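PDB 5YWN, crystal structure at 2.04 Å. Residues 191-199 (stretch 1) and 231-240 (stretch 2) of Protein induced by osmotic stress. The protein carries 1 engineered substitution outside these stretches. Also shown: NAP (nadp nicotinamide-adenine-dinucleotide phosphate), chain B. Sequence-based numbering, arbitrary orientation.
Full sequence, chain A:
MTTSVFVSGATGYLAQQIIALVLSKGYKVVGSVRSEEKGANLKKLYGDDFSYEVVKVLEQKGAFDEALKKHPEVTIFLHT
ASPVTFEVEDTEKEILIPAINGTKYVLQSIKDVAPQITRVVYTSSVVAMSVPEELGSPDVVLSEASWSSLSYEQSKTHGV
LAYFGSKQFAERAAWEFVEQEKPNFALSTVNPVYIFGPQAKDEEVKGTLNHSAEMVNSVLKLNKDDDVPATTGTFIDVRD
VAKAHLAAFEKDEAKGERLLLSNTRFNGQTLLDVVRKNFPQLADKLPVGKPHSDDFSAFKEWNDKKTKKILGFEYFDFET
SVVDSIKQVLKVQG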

ATOM      1  N   ASN A 191       1.875  -6.905   3.506  1.00 20.10           N
ATOM      2  CA  ASN A 191       1.060  -7.478   2.453  1.00 19.14           C
ATOM      3  C   ASN A 191      -0.435  -7.103   2.623  1.00 21.70           C
ATOM      4  O   ASN A 191      -1.212  -7.789   3.209  1.00 17.98           O
ATOM      5  CB  ASN A 191       1.250  -8.999   2.361  1.00 14.09           C
ATOM      6  CG  ASN A 191       2.670  -9.403   2.099  1.00 20.13           C
ATOM      7  OD1 ASN A 191       3.522  -9.134   2.845  1.00 20.67           O
ATOM      8  ND2 ASN A 191       2.883 -10.042   1.007  1.00 20.71           N
ATOM      9  N   PRO A 192      -0.787  -5.930   2.153  1.00 21.72           N
ATOM     10  CA  PRO A 192      -2.157  -5.447   2.279  1.00 21.89           C
ATOM     11  C   PRO A 192      -3.141  -5.930   1.222  1.00 19.71           C
ATOM     12  O   PRO A 192      -2.796  -6.211   0.135  1.00 17.99           O
ATOM     13  CB  PRO A 192      -2.019  -3.937   2.195  1.00 17.23           C
ATOM     14  CG  PRO A 192      -0.638  -3.681   1.966  1.00 21.90           C
ATOM     15  CD  PRO A 192       0.055  -4.908   1.580  1.00 20.83           C
ATOM     16  N   VAL A 193      -4.396  -5.914   1.622  1.00 23.08           N
ATOM     17  CA  VAL A 193      -5.555  -6.003   0.766  1.00 24.16           C
ATOM     18  C   VAL A 193      -5.952  -4.610   0.246  1.00 21.43           C
ATOM     19  O   VAL A 193      -5.165  -3.722   0.290  1.00 21.08           O
ATOM     20  CB  VAL A 193      -6.731  -6.725   1.458  1.00 24.01           C
ATOM     21  CG1 VAL A 193      -6.311  -8.097   1.884  1.00 21.77           C
ATOM     22  CG2 VAL A 193      -7.245  -5.918   2.620  1.00 19.85           C
ATOM     23  N   TYR A 194      -7.166  -4.444  -0.236  1.00 19.36           N
ATOM     24  CA  TYR A 194      -7.598  -3.137  -0.697  1.00 19.84           C
ATOM     25  C   TYR A 194      -7.488  -2.097   0.431  1.00 20.52           C
ATOM     26  O   TYR A 194      -7.935  -2.303   1.512  1.00 19.75           O
ATOM     27  CB  TYR A 194      -9.034  -3.146  -1.191  1.00 24.36           C
ATOM     28  CG  TYR A 194      -9.297  -3.797  -2.486  1.00 28.29           C
ATOM     29  CD1 TYR A 194      -8.870  -3.245  -3.639  1.00 29.21           C
ATOM     30  CD2 TYR A 194      -9.982  -4.957  -2.553  1.00 31.79           C
ATOM     31  CE1 TYR A 194      -9.104  -3.811  -4.834  1.00 29.11           C
ATOM     32  CE2 TYR A 194     -10.227  -5.567  -3.758  1.00 34.09           C
ATOM     33  CZ  TYR A 194      -9.771  -4.977  -4.902  1.00 37.19           C
ATOM     34  OH  TYR A 194     -10.021  -5.528  -6.098  1.00 39.24           O
ATOM     35  N   ILE A 195      -6.878  -0.990   0.116  1.00 19.69           N
ATOM     36  CA  ILE A 195      -6.649   0.039   1.085  1.00 20.75           C
ATOM     37  C   ILE A 195      -7.629   1.223   0.958  1.00 22.41           C
ATOM     38  O   ILE A 195      -7.639   1.913  -0.008  1.00 22.42           O
ATOM     39  CB  ILE A 195      -5.204   0.554   1.036  1.00 20.37           C
ATOM     40  CG1 ILE A 195      -4.187  -0.578   1.162  1.00 18.17           C
ATOM     41  CG2 ILE A 195      -4.993   1.623   2.073  1.00 19.48           C
ATOM     42  CD1 ILE A 195      -2.780  -0.111   1.066  1.00 19.59           C
ATOM     43  N   PHE A 196      -8.407   1.419   1.999  1.00 20.76           N
ATOM     44  CA  PHE A 196      -9.355   2.502   2.106  1.00 22.32           C
ATOM     45  C   PHE A 196      -8.964   3.466   3.248  1.00 23.21           C
ATOM     46  O   PHE A 196      -8.235   3.136   4.105  1.00 20.55           O
ATOM     47  CB  PHE A 196     -10.798   2.035   2.350  1.00 16.77           C
ATOM     48  CG  PHE A 196     -11.348   1.083   1.342  1.00 20.67           C
ATOM     49  CD1 PHE A 196     -10.893   1.029   0.059  1.00 23.29           C
ATOM     50  CD2 PHE A 196     -12.359   0.242   1.698  1.00 20.43           C
ATOM     51  CE1 PHE A 196     -11.423   0.144  -0.824  1.00 23.19           C
ATOM     52  CE2 PHE A 196     -12.899  -0.628   0.811  1.00 19.30           C
ATOM     53  CZ  PHE A 196     -12.429  -0.693  -0.438  1.00 21.49           C
ATOM     54  N   GLY A 197      -9.563   4.632   3.231  1.00 19.14           N
ATOM     55  CA  GLY A 197      -9.324   5.639   4.206  1.00 21.16           C
ATOM     56  C   GLY A 197      -8.915   7.013   3.708  1.00 20.92           C
ATOM     57  O   GLY A 197      -8.598   7.195   2.585  1.00 21.14           O
ATOM     58  N   PRO A 198      -8.962   8.005   4.578  1.00 19.73           N
ATOM     59  CA  PRO A 198      -8.652   9.374   4.180  1.00 22.43           C
ATOM     60  C   PRO A 198      -7.220   9.573   3.751  1.00 25.48           C
ATOM     61  O   PRO A 198      -6.411   8.836   4.170  1.00 24.59           O
ATOM     62  CB  PRO A 198      -8.910  10.162   5.448  1.00 23.94           C
ATOM     63  CG  PRO A 198      -8.654   9.215   6.537  1.00 21.79           C
ATOM     64  CD  PRO A 198      -9.109   7.903   6.032  1.00 23.30           C
ATOM     65  N   GLN A 199      -6.969  10.529   2.875  1.00 25.24           N
ATOM     66  CA  GLN A 199      -5.634  10.923   2.475  1.00 26.16           C
ATOM     67  C   GLN A 199      -4.928  11.652   3.596  1.00 29.55           C
ATOM     68  O   GLN A 199      -5.561  12.283   4.363  1.00 25.47           O
ATOM     69  CB  GLN A 199      -5.668  11.858   1.290  1.00 28.28           C
ATOM     70  CG  GLN A 199      -6.598  11.494   0.185  1.00 31.25           C
ATOM     71  CD  GLN A 199      -6.043  10.462  -0.744  1.00 33.22           C
ATOM     72  OE1 GLN A 199      -5.005  10.630  -1.303  1.00 36.34           O
ATOM     73  NE2 GLN A 199      -6.762   9.413  -0.925  1.00 32.90           N
TER
HETATM   74  PA  NAP B 401      -0.365   4.863  -5.742  1.00 25.43           P
HETATM   75  O1A NAP B 401      -1.177   5.776  -4.855  1.00 24.87           O
HETATM   76  O2A NAP B 401      -0.455   4.996  -7.244  1.00 27.30           O
HETATM   77  O5B NAP B 401       1.183   4.994  -5.317  1.00 25.65           O
HETATM   78  C5B NAP B 401       2.216   4.619  -6.225  1.00 29.11           C
HETATM   79  C4B NAP B 401       3.382   5.594  -6.109  1.00 27.40           C
HETATM   80  O4B NAP B 401       4.586   4.976  -6.577  1.00 28.83           O
HETATM   81  C3B NAP B 401       3.148   6.846  -6.940  1.00 29.98           C
HETATM   82  O3B NAP B 401       3.119   8.009  -6.107  1.00 31.97           O
HETATM   83  C2B NAP B 401       4.295   6.922  -7.928  1.00 27.18           C
HETATM   84  O2B NAP B 401       5.030   8.130  -7.757  1.00 28.78           O
HETATM   85  C1B NAP B 401       5.174   5.712  -7.653  1.00 28.47           C
HETATM   86  N9A NAP B 401       5.261   4.859  -8.866  1.00 30.58           N
HETATM   87  C8A NAP B 401       4.236   4.192  -9.431  1.00 30.14           C
HETATM   88  N7A NAP B 401       4.657   3.508 -10.526  1.00 29.22           N
HETATM   89  C5A NAP B 401       5.975   3.736 -10.674  1.00 29.03           C
HETATM   90  C6A NAP B 401       7.034   3.320 -11.621  1.00 29.78           C
HETATM   91  N6A NAP B 401       6.759   2.499 -12.664  1.00 32.69           N
HETATM   92  N1A NAP B 401       8.284   3.789 -11.411  1.00 30.57           N
HETATM   93  C2A NAP B 401       8.580   4.606 -10.382  1.00 28.67           C
HETATM   94  N3A NAP B 401       7.663   5.019  -9.488  1.00 31.59           N
HETATM   95  C4A NAP B 401       6.369   4.628  -9.576  1.00 29.16           C
HETATM   96  O3  NAP B 401      -0.710   3.340  -5.348  1.00 26.76           O
HETATM   97  PN  NAP B 401      -1.093   2.955  -3.834  1.00 24.11           P
HETATM   98  O1N NAP B 401      -2.503   2.414  -3.826  1.00 25.88           O
HETATM   99  O2N NAP B 401      -0.728   4.119  -2.942  1.00 20.65           O
HETATM  100  O5D NAP B 401      -0.086   1.740  -3.513  1.00 26.85           O
HETATM  101  C5D NAP B 401       1.068   1.952  -2.702  1.00 28.39           C
HETATM  102  C4D NAP B 401       1.874   0.663  -2.600  1.00 20.40           C
HETATM  103  O4D NAP B 401       1.217  -0.262  -1.726  1.00 23.84           O
HETATM  104  C3D NAP B 401       2.034  -0.011  -3.955  1.00 26.34           C
HETATM  105  O3D NAP B 401       3.412  -0.061  -4.336  1.00 24.14           O
HETATM  106  C2D NAP B 401       1.468  -1.408  -3.804  1.00 23.48           C
HETATM  107  O2D NAP B 401       2.461  -2.393  -4.106  1.00 26.51           O
HETATM  108  C1D NAP B 401       1.010  -1.529  -2.359  1.00 21.38           C
HETATM  109  N1N NAP B 401      -0.407  -1.904  -2.307  1.00 21.83           N
HETATM  110  C2N NAP B 401      -1.344  -0.948  -2.259  1.00 25.77           C
HETATM  111  C3N NAP B 401      -2.693  -1.281  -2.211  1.00 24.14           C
HETATM  112  C7N NAP B 401      -3.737  -0.205  -2.155  1.00 23.03           C
HETATM  113  O7N NAP B 401      -4.904  -0.493  -2.364  1.00 23.40           O
HETATM  114  N7N NAP B 401      -3.359   1.043  -1.879  1.00 27.07           N
HETATM  115  C4N NAP B 401      -3.065  -2.617  -2.214  1.00 21.46           C
HETATM  116  C5N NAP B 401      -2.076  -3.588  -2.265  1.00 21.80           C
HETATM  117  C6N NAP B 401      -0.742  -3.201  -2.312  1.00 21.03           C
HETATM  118  P2B NAP B 401       4.631   9.454  -8.581  1.00 30.98           P
HETATM  119  O1X NAP B 401       5.924  10.228  -8.676  1.00 32.07           O
HETATM  120  O2X NAP B 401       4.124   8.923  -9.899  1.00 27.07           O
HETATM  121  O3X NAP B 401       3.573  10.110  -7.725  1.00 27.27           O
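Stretch 2, residues 231-240: TTGTFIDVRD

Parallel strands pair through a staggered ladder in which one residue of a strand donates through its N to one residue of its neighbor and accepts at its O from the residue two further on, and the contact between residues 191-199 and 231-240 is a compact example. Strand 234-237 runs beside strand 194-196 in the same direction, the axes inclined at 44° and approaching to 4.6 Å. Before the ladder begins, Pro 192 touches the second stretch lightly, its CB 4.1 Å from Ile 236 CG2. Val 193 points toward the partner and comes unusually close, its CG1 3.0 Å from Thr 234 CG2, shorter than a relaxed methyl contact, and its CG2 lies 3.6 Å from Ile 236 CG2.

Tyr 194 opens the ladder opposite Phe 235. Its N makes a weak hydrogen bond to Thr 234 O at 3.4 Å, whereas its O accepts a stronger one from Ile 236 N at 2.8 Å. Ile 195, paired with Ile 236, turns its own amide away from this ladder and donates from N to O7N of the NADP nicotinamide amide at 3.2 Å; its side chain shares a sheet face with Ile 236 and reaches Val 238, CG2 to CB 3.5 Å. Phe 196 repeats the pattern of Tyr 194 two residues on, with N to Ile 236 O at 3.1 Å and O from Val 238 N at 2.8 Å. Its ring lies nearly parallel to that of Phe 235 but slid aside, with little overlap.

The last bond falls where strand gives way to the helix that begins at Val 238, capped by Asp 237 OD1, which accepts from Arg 239 N at 2.7 Å. At Gly 197 a CB would lie 2.9 Å from Val 238 CG1, a clash, and the backbone angles themselves call for glycine. Pro 198 finishes the contact, its CD over one face of the Arg 239 guanidinium, 3.6 Å from NH2.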

ATOM      1  N   THR A 231     -18.391  -3.888  -6.565  1.00 33.78           N
ATOM      2  CA  THR A 231     -17.133  -3.913  -5.919  1.00 36.15           C
ATOM      3  C   THR A 231     -17.218  -4.791  -4.677  1.00 36.05           C
ATOM      4  O   THR A 231     -18.187  -4.756  -3.981  1.00 34.71           O
ATOM      5  CB  THR A 231     -16.736  -2.473  -5.526  1.00 41.43           C
ATOM      6  OG1 THR A 231     -17.409  -2.067  -4.351  1.00 43.05           O
ATOM      7  CG2 THR A 231     -17.119  -1.485  -6.582  1.00 37.26           C
ATOM      8  N   THR A 232     -16.212  -5.627  -4.462  1.00 31.15           N
ATOM      9  CA  THR A 232     -16.191  -6.520  -3.346  1.00 30.24           C
ATOM     10  C   THR A 232     -14.801  -7.006  -2.991  1.00 29.27           C
ATOM     11  O   THR A 232     -13.925  -6.886  -3.756  1.00 34.50           O
ATOM     12  CB  THR A 232     -17.192  -7.672  -3.550  1.00 32.30           C
ATOM     13  OG1 THR A 232     -17.327  -8.441  -2.370  1.00 36.12           O
ATOM     14  CG2 THR A 232     -16.793  -8.552  -4.666  1.00 31.15           C
ATOM     15  N   GLY A 233     -14.636  -7.554  -1.812  1.00 28.82           N
ATOM     16  CA  GLY A 233     -13.371  -8.045  -1.335  1.00 25.80           C
ATOM     17  C   GLY A 233     -13.134  -7.854   0.149  1.00 26.84           C
ATOM     18  O   GLY A 233     -14.036  -7.743   0.897  1.00 22.94           O
ATOM     19  N   THR A 234     -11.874  -7.802   0.522  1.00 20.54           N
ATOM     20  CA  THR A 234     -11.467  -7.474   1.851  1.00 22.21           C
ATOM     21  C   THR A 234     -10.759  -6.118   1.864  1.00 20.38           C
ATOM     22  O   THR A 234     -10.124  -5.750   0.935  1.00 21.92           O
ATOM     23  CB  THR A 234     -10.632  -8.621   2.478  1.00 26.60           C
ATOM     24  OG1 THR A 234     -10.658  -8.530   3.870  1.00 30.82           O
ATOM     25  CG2 THR A 234      -9.296  -8.548   2.120  1.00 24.33           C
ATOM     26  N   PHE A 235     -10.889  -5.408   2.956  1.00 22.27           N
ATOM     27  CA  PHE A 235     -10.311  -4.089   3.123  1.00 20.84           C
ATOM     28  C   PHE A 235      -9.323  -4.018   4.275  1.00 17.43           C
ATOM     29  O   PHE A 235      -9.410  -4.754   5.178  1.00 20.48           O
ATOM     30  CB  PHE A 235     -11.401  -2.977   3.207  1.00 20.38           C
ATOM     31  CG  PHE A 235     -11.585  -2.367   4.570  1.00 20.19           C
ATOM     32  CD1 PHE A 235     -12.155  -3.083   5.561  1.00 20.10           C
ATOM     33  CD2 PHE A 235     -11.022  -1.194   4.869  1.00 17.59           C
ATOM     34  CE1 PHE A 235     -12.269  -2.582   6.813  1.00 19.14           C
ATOM     35  CE2 PHE A 235     -11.131  -0.675   6.102  1.00 19.94           C
ATOM     36  CZ  PHE A 235     -11.761  -1.374   7.081  1.00 20.50           C
ATOM     37  N   ILE A 236      -8.497  -3.009   4.215  1.00 20.34           N
ATOM     38  CA  ILE A 236      -7.724  -2.540   5.322  1.00 19.33           C
ATOM     39  C   ILE A 236      -7.579  -1.029   5.284  1.00 19.35           C
ATOM     40  O   ILE A 236      -7.380  -0.480   4.264  1.00 21.17           O
ATOM     41  CB  ILE A 236      -6.367  -3.277   5.417  1.00 19.42           C
ATOM     42  CG1 ILE A 236      -5.597  -2.883   6.658  1.00 22.06           C
ATOM     43  CG2 ILE A 236      -5.531  -3.101   4.184  1.00 19.18           C
ATOM     44  CD1 ILE A 236      -6.096  -3.433   7.946  1.00 21.35           C
ATOM     45  N   ASP A 237      -7.704  -0.404   6.427  1.00 17.99           N
ATOM     46  CA  ASP A 237      -7.541   1.035   6.563  1.00 23.54           C
ATOM     47  C   ASP A 237      -6.094   1.502   6.374  1.00 22.26           C
ATOM     48  O   ASP A 237      -5.184   0.929   6.839  1.00 19.87           O
ATOM     49  CB  ASP A 237      -8.128   1.587   7.849  1.00 20.16           C
ATOM     50  CG  ASP A 237      -8.114   3.078   7.897  1.00 24.91           C
ATOM     51  OD1 ASP A 237      -7.069   3.658   8.059  1.00 25.95           O
ATOM     52  OD2 ASP A 237      -9.135   3.660   7.752  1.00 23.55           O
ATOM     53  N   VAL A 238      -5.956   2.585   5.672  1.00 20.40           N
ATOM     54  CA  VAL A 238      -4.668   3.091   5.293  1.00 22.15           C
ATOM     55  C   VAL A 238      -3.819   3.409   6.533  1.00 23.02           C
ATOM     56  O   VAL A 238      -2.669   3.184   6.528  1.00 24.40           O
ATOM     57  CB  VAL A 238      -4.769   4.266   4.308  1.00 20.77           C
ATOM     58  CG1 VAL A 238      -5.392   5.449   4.955  1.00 22.06           C
ATOM     59  CG2 VAL A 238      -3.413   4.662   3.782  1.00 21.96           C
ATOM     60  N   ARG A 239      -4.442   3.916   7.562  1.00 21.70           N
ATOM     61  CA  ARG A 239      -3.789   4.240   8.774  1.00 25.32           C
ATOM     62  C   ARG A 239      -3.240   3.006   9.502  1.00 27.43           C
ATOM     63  O   ARG A 239      -2.219   3.056  10.082  1.00 19.79           O
ATOM     64  CB  ARG A 239      -4.628   5.126   9.639  1.00 24.71           C
ATOM     65  CG  ARG A 239      -4.987   6.433   8.990  1.00 24.44           C
ATOM     66  CD  ARG A 239      -6.223   7.041   9.586  1.00 24.59           C
ATOM     67  NE  ARG A 239      -7.433   6.394   9.154  1.00 24.37           N
ATOM     68  CZ  ARG A 239      -8.645   6.777   9.493  1.00 28.68           C
ATOM     69  NH1 ARG A 239      -8.823   7.817  10.266  1.00 24.85           N
ATOM     70  NH2 ARG A 239      -9.663   6.131   9.069  1.00 20.65           N
ATOM     71  N   ASP A 240      -3.983   1.925   9.432  1.00 23.08           N
ATOM     72  CA  ASP A 240      -3.520   0.652   9.877  1.00 23.51           C
ATOM     73  C   ASP A 240      -2.318   0.096   9.068  1.00 21.60           C
ATOM     74  O   ASP A 240      -1.429  -0.426   9.615  1.00 19.11           O
ATOM     75  CB  ASP A 240      -4.659  -0.327   9.962  1.00 24.18           C
ATOM     76  CG  ASP A 240      -5.678   0.053  11.003  1.00 26.32           C
ATOM     77  OD1 ASP A 240      -5.301   0.497  12.040  1.00 28.18           O
ATOM     78  OD2 ASP A 240      -6.838  -0.103  10.765  1.00 26.60           O
TER